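PDB 2Q82: core protein P7 from Pseudomonas phage phi12, which is a minor protein of the core of a double-stranded RNA phage and probably acts as a cofactor in core assembly and RNA packaging. Local coordinates for residues A[26-32]-A[59-65]; A[68-72]-A[99-104]. One frame throughout, in Å; residues are numbered along the deposited sequence.

Contact 1 of 2, residues A[26-32]-A[59-65]; sequences LMVMSHN and AVAVLGD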
loop_
_atom_site.group_PDB
_atom_site.type_symbol
_atom_site.label_atom_id
_atom_site.label_comp_id
_atom_site.label_asym_id
_atom_site.label_seq_id
_atom_site.Cartn_x
_atom_site.Cartn_y
_atom_site.Cartn_z
ATOM N N LEU A 26 -3.948 8.650 -7.488
ATOM C CA LEU A 26 -2.510 8.648 -7.551
ATOM C C LEU A 26 -2.109 8.458 -9.001
ATOM O O LEU A 26 -2.530 7.490 -9.627
ATOM C CB LEU A 26 -1.952 7.502 -6.721
ATOM C CG LEU A 26 -0.463 7.268 -6.969
ATOM C CD1 LEU A 26 0.338 8.418 -6.416
ATOM C CD2 LEU A 26 -0.029 5.981 -6.333
HETATM N N MSE A 27 -1.328 9.378 -9.568
HETATM C CA MSE A 27 -0.921 9.122 -10.941
HETATM C C MSE A 27 0.275 8.231 -10.898
HETATM O O MSE A 27 1.175 8.378 -10.077
HETATM C CB MSE A 27 -0.442 10.312 -11.749
HETATM C CG MSE A 27 -0.961 11.638 -11.436
HETATM SE SE MSE A 27 -2.630 11.889 -12.254
HETATM C CE MSE A 27 -3.476 11.414 -10.633
ATOM N N VAL A 28 0.287 7.368 -11.896
ATOM C CA VAL A 28 1.299 6.382 -12.063
ATOM C C VAL A 28 1.931 6.477 -13.429
ATOM O O VAL A 28 1.257 6.416 -14.451
ATOM C CB VAL A 28 0.674 5.042 -11.861
ATOM C CG1 VAL A 28 1.523 3.984 -12.447
ATOM C CG2 VAL A 28 0.461 4.828 -10.394
HETATM N N MSE A 29 3.250 6.580 -13.435
HETATM C CA MSE A 29 3.970 6.738 -14.680
HETATM C C MSE A 29 5.023 5.667 -14.983
HETATM O O MSE A 29 5.968 5.492 -14.219
HETATM C CB MSE A 29 4.622 8.121 -14.669
HETATM C CG MSE A 29 5.586 8.387 -15.786
HETATM SE SE MSE A 29 6.703 9.965 -15.454
HETATM C CE MSE A 29 7.673 9.890 -17.147
ATOM N N SER A 30 4.851 4.967 -16.107
ATOM C CA SER A 30 5.801 3.948 -16.536
ATOM C C SER A 30 7.019 4.657 -17.099
ATOM O O SER A 30 6.919 5.379 -18.096
ATOM C CB SER A 30 5.216 3.061 -17.614
ATOM O OG SER A 30 6.200 2.152 -18.081
ATOM N N HIS A 31 8.174 4.419 -16.488
ATOM C CA HIS A 31 9.367 5.117 -16.919
ATOM C C HIS A 31 10.659 4.632 -16.263
ATOM O O HIS A 31 10.717 4.453 -15.049
ATOM C CB HIS A 31 9.162 6.596 -16.613
ATOM C CG HIS A 31 10.355 7.452 -16.865
ATOM N ND1 HIS A 31 10.743 7.839 -18.140
ATOM C CD2 HIS A 31 11.234 8.032 -16.025
ATOM C CE1 HIS A 31 11.798 8.615 -18.057
ATOM N NE2 HIS A 31 12.126 8.752 -16.779
ATOM N N ASN A 32 11.681 4.422 -17.088
ATOM C CA ASN A 32 13.004 4.007 -16.622
ATOM C C ASN A 32 13.908 5.183 -16.878
ATOM O O ASN A 32 13.837 5.781 -17.946
ATOM C CB ASN A 32 13.555 2.844 -17.434
ATOM C CG ASN A 32 12.915 1.542 -17.081
ATOM O OD1 ASN A 32 12.845 1.178 -15.912
ATOM N ND2 ASN A 32 12.452 0.820 -18.086
ATOM N N ALA A 59 0.607 13.883 -6.651
ATOM C CA ALA A 59 1.810 13.129 -6.866
ATOM C C ALA A 59 1.830 12.281 -8.079
ATOM O O ALA A 59 0.783 11.854 -8.547
ATOM C CB ALA A 59 1.936 12.204 -5.690
ATOM N N VAL A 60 3.030 12.049 -8.595
ATOM C CA VAL A 60 3.217 11.154 -9.727
ATOM C C VAL A 60 4.227 10.123 -9.226
ATOM O O VAL A 60 5.353 10.463 -8.880
ATOM C CB VAL A 60 3.795 11.832 -10.962
ATOM C CG1 VAL A 60 4.113 10.784 -12.023
ATOM C CG2 VAL A 60 2.792 12.832 -11.510
ATOM N N ALA A 61 3.795 8.871 -9.141
ATOM C CA ALA A 61 4.674 7.799 -8.721
ATOM C C ALA A 61 5.241 7.230 -10.009
ATOM O O ALA A 61 4.492 6.853 -10.909
ATOM C CB ALA A 61 3.903 6.731 -7.975
ATOM N N VAL A 62 6.568 7.184 -10.083
ATOM C CA VAL A 62 7.265 6.692 -11.254
ATOM C C VAL A 62 7.705 5.255 -11.070
ATOM O O VAL A 62 8.449 4.932 -10.143
ATOM C CB VAL A 62 8.493 7.552 -11.552
ATOM C CG1 VAL A 62 9.127 7.124 -12.868
ATOM C CG2 VAL A 62 8.092 9.013 -11.600
ATOM N N LEU A 63 7.244 4.408 -11.980
ATOM C CA LEU A 63 7.569 3.005 -11.939
ATOM C C LEU A 63 8.367 2.521 -13.114
ATOM O O LEU A 63 7.989 2.723 -14.258
ATOM C CB LEU A 63 6.268 2.184 -11.893
ATOM C CG LEU A 63 5.613 2.064 -10.509
ATOM C CD1 LEU A 63 5.195 3.369 -10.037
ATOM C CD2 LEU A 63 4.439 1.169 -10.564
ATOM N N GLY A 64 9.494 1.893 -12.824
ATOM C CA GLY A 64 10.311 1.317 -13.878
ATOM C C GLY A 64 10.405 -0.187 -13.676
ATOM O O GLY A 64 9.679 -0.790 -12.882
ATOM N N ASP A 65 11.318 -0.806 -14.403
ATOM C CA ASP A 65 11.509 -2.233 -14.316
ATOM C C ASP A 65 11.685 -2.735 -12.920
ATOM O O ASP A 65 11.313 -3.857 -12.631
ATOM C CB ASP A 65 12.730 -2.610 -15.115
ATOM C CG ASP A 65 12.443 -2.654 -16.576
ATOM O OD1 ASP A 65 11.694 -1.832 -17.100
ATOM O OD2 ASP A 65 12.980 -3.523 -17.249
#

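Contact 2 of 2, residues A[68-72]-A[99-104]; sequences QDLAY and LVDAEL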
loop_
_atom_site.group_PDB
_atom_site.type_symbol
_atom_site.label_atom_id
_atom_site.label_comp_id
_atom_site.label_asym_id
_atom_site.label_seq_id
_atom_site.Cartn_x
_atom_site.Cartn_y
_atom_site.Cartn_z
ATOM N N GLN A 68 8.428 -4.076 -10.779
ATOM C CA GLN A 68 7.700 -5.189 -11.343
ATOM C C GLN A 68 6.531 -5.624 -10.463
ATOM O O GLN A 68 5.399 -5.731 -10.931
ATOM C CB GLN A 68 8.670 -6.351 -11.539
ATOM C CG GLN A 68 8.034 -7.637 -11.975
ATOM C CD GLN A 68 9.018 -8.790 -12.017
ATOM O OE1 GLN A 68 8.623 -9.943 -12.169
ATOM N NE2 GLN A 68 10.309 -8.486 -11.882
ATOM N N ASP A 69 6.786 -5.847 -9.179
ATOM C CA ASP A 69 5.711 -6.309 -8.317
ATOM C C ASP A 69 4.628 -5.284 -8.025
ATOM O O ASP A 69 3.446 -5.617 -7.971
ATOM C CB ASP A 69 6.267 -6.860 -7.009
ATOM C CG ASP A 69 7.116 -8.096 -7.219
ATOM O OD1 ASP A 69 6.773 -8.907 -8.101
ATOM O OD2 ASP A 69 8.119 -8.249 -6.500
ATOM N N LEU A 70 5.024 -4.039 -7.833
ATOM C CA LEU A 70 4.046 -3.023 -7.544
ATOM C C LEU A 70 3.167 -2.780 -8.775
ATOM O O LEU A 70 1.968 -2.582 -8.653
ATOM C CB LEU A 70 4.739 -1.737 -7.136
ATOM C CG LEU A 70 3.815 -0.576 -6.852
ATOM C CD1 LEU A 70 2.856 -0.903 -5.714
ATOM C CD2 LEU A 70 4.664 0.609 -6.500
ATOM N N ALA A 71 3.782 -2.794 -9.952
ATOM C CA ALA A 71 3.051 -2.577 -11.187
ATOM C C ALA A 71 2.013 -3.678 -11.335
ATOM O O ALA A 71 0.886 -3.444 -11.745
ATOM C CB ALA A 71 3.994 -2.604 -12.371
ATOM N N TYR A 72 2.423 -4.893 -11.010
ATOM C CA TYR A 72 1.523 -6.002 -11.122
ATOM C C TYR A 72 0.296 -5.779 -10.230
ATOM O O TYR A 72 -0.844 -5.981 -10.652
ATOM C CB TYR A 72 2.224 -7.273 -10.708
ATOM C CG TYR A 72 1.282 -8.412 -10.753
ATOM C CD1 TYR A 72 1.023 -9.067 -11.949
ATOM C CD2 TYR A 72 0.584 -8.787 -9.615
ATOM C CE1 TYR A 72 0.091 -10.072 -12.009
ATOM C CE2 TYR A 72 -0.351 -9.786 -9.660
ATOM C CZ TYR A 72 -0.594 -10.427 -10.859
ATOM O OH TYR A 72 -1.501 -11.443 -10.907
ATOM N N LEU A 99 7.826 -3.680 -19.251
ATOM C CA LEU A 99 7.322 -4.561 -18.215
ATOM C C LEU A 99 6.176 -3.882 -17.475
ATOM O O LEU A 99 5.091 -4.449 -17.324
ATOM C CB LEU A 99 8.440 -4.914 -17.240
ATOM C CG LEU A 99 8.028 -5.725 -16.010
ATOM C CD1 LEU A 99 7.444 -7.050 -16.437
ATOM C CD2 LEU A 99 9.229 -5.948 -15.120
ATOM N N VAL A 100 6.415 -2.661 -17.015
ATOM C CA VAL A 100 5.378 -1.930 -16.300
ATOM C C VAL A 100 4.162 -1.720 -17.199
ATOM O O VAL A 100 3.023 -1.936 -16.787
ATOM C CB VAL A 100 5.906 -0.576 -15.798
ATOM C CG1 VAL A 100 4.769 0.277 -15.260
ATOM C CG2 VAL A 100 6.933 -0.809 -14.703
ATOM N N ASP A 101 4.392 -1.303 -18.438
ATOM C CA ASP A 101 3.272 -1.085 -19.340
ATOM C C ASP A 101 2.403 -2.329 -19.474
ATOM O O ASP A 101 1.184 -2.241 -19.521
ATOM C CB ASP A 101 3.756 -0.709 -20.728
ATOM C CG ASP A 101 4.344 0.678 -20.780
ATOM O OD1 ASP A 101 4.272 1.417 -19.778
ATOM O OD2 ASP A 101 4.874 1.018 -21.849
ATOM N N ALA A 102 3.046 -3.486 -19.568
ATOM C CA ALA A 102 2.318 -4.730 -19.717
ATOM C C ALA A 102 1.523 -5.015 -18.456
ATOM O O ALA A 102 0.354 -5.397 -18.505
ATOM C CB ALA A 102 3.280 -5.865 -19.982
ATOM N N GLU A 103 2.185 -4.827 -17.326
ATOM C CA GLU A 103 1.581 -5.057 -16.032
ATOM C C GLU A 103 0.370 -4.176 -15.803
ATOM O O GLU A 103 -0.592 -4.593 -15.175
ATOM C CB GLU A 103 2.599 -4.784 -14.949
ATOM C CG GLU A 103 3.788 -5.668 -15.068
ATOM C CD GLU A 103 3.595 -6.943 -14.319
ATOM O OE1 GLU A 103 2.565 -7.618 -14.535
ATOM O OE2 GLU A 103 4.477 -7.262 -13.502
ATOM N N LEU A 104 0.432 -2.948 -16.304
ATOM C CA LEU A 104 -0.667 -2.011 -16.136
ATOM C C LEU A 104 -1.609 -1.996 -17.320
ATOM O O LEU A 104 -2.392 -1.059 -17.465
ATOM C CB LEU A 104 -0.140 -0.595 -15.982
ATOM C CG LEU A 104 0.960 -0.315 -14.968
ATOM C CD1 LEU A 104 1.462 1.092 -15.124
ATOM C CD2 LEU A 104 0.427 -0.515 -13.587
HETATM O O HOH W 1 -0.890 -7.028 -13.909
#

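Contact 1 of 2, residues A[26-32]-A[59-65]
Two neighbouring parallel strands in the middle of an open alpha/beta sheet meet here, 26-30 beside 59-63, their axes 4.6 Å apart at closest and 30° apart in direction. The register runs from Met27 with Val60 to Ser30 with Leu63.

Start with the backbone. The ladder zigzags as a parallel pair should: Ala61 N donates to Met27 O, Met29 N to Ala61 O, Leu63 N to Met29 O and His31 N to Leu63 O, each at 2.8 Å. Before them, Met27 N to Ala59 O is weak at 3.4 Å. Leu26 and Val28 turn their backbone groups the other way, to Asn84, Ile86 and Val88, so 26-30 is hydrogen-bonded on both edges.

The apolar packing divides between the two faces. On one, Met29 CB lies 3.8 Å from Val60 CG1 and the selenomethionine atom Met29 SE 4.2 Å from Val62 CG2, while Met27 CG sits 3.9 Å from Val60 CG2. On the other, Val28 CG1 and Leu63 CD1 are 4.4 Å apart beneath helix 68-76, where Phe74 meets both residues.

At the C-terminal ends of the strands and just beyond, the chemistry turns polar. Ser30, the last residue of its strand, bonds through OG to Asp101, and the His31 ring is held by Asp34 O and Gln95 N. Gly64 suits its place, since an ideal CB would clash with Asn32 OD1. Asp65 OD1 also bonds to Ser97 OG, and the Asn32 amide grips Asp65 twice: Asp65 N donates to Asn32 OD1 and Asn32 ND2 to Asp65 OD1, both at 2.9 Å.

Contact 2 of 2, residues A[68-72]-A[99-104]
These are two nearly parallel helices laid side by side on one face of the sheet, each the connecting helix of a beta-alpha-beta unit: helix 68-76 joins strand 59-63 to strand 84-89, and helix 98-103 joins strand 84-89 to strand 109-111. The short segments pass 8.7 Å apart at 22°, a close approach that rests on a small residue, Ala71.

The CA-to-CB bond of Ala71 points toward the other helix. Ala71 CB lies 3.7 Å from Glu103 CB, 4.2 Å from Val100 CG1 and 4.3 Å from Leu104 CD2. Leu104, in its m,t rotamer, reaches back so that its CD2 is also 3.5 Å from Ala71 O; beneath, Val100 and Leu104 rest on Ser30 and Val28 of the sheet.

Toward the helix starts, Leu99 takes a t,p rotamer that puts its CD2 3.6 Å from Gln68 CB, against the base of a glutamine side chain extended all the way along.

Glu103 has chi1 and chi2 both m, and its carboxylate folds across to 68-72. Glu103 OE2 lies 3.1 Å from Gln68 O, but both are acceptors, so no hydrogen bond forms; Gln68 O takes the helical bond from Tyr72 N. Glu103 OE1 meets the edge of the Tyr72 ring, 3.3 Å from Tyr72 CD1. That tyrosine, with chi1 t, carries its ring to the subunit interface, where Arg77 of the second subunit makes a cation-pi contact with it and Tyr72 of that subunit packs on it. A water links the backbones, donating to Glu103 O at 2.8 Å and, weakly, to Tyr72 O at 3.4 Å.

In the fold
Contact 1 belongs to the core of the chain and contact 2 to the helical layer over it, their centres 10 Å apart. They hold different elements, but strand 59-63 leads directly into helix 68-76, so one beta-alpha-beta crossover contributes to both. The chemistry follows the position: backbone hydrogen bonds dominate between the strands, whereas no direct hydrogen bond crosses between the helices, which rely on side-chain packing, with one water bridging weakly. Contact 2 also borders the second subunit, which contact 1 does not touch. The two meet where Ser30 OG lies 2.7 Å from Asp101 OD1 and Val100 CG2 packs 3.3 Å from Gly64 O.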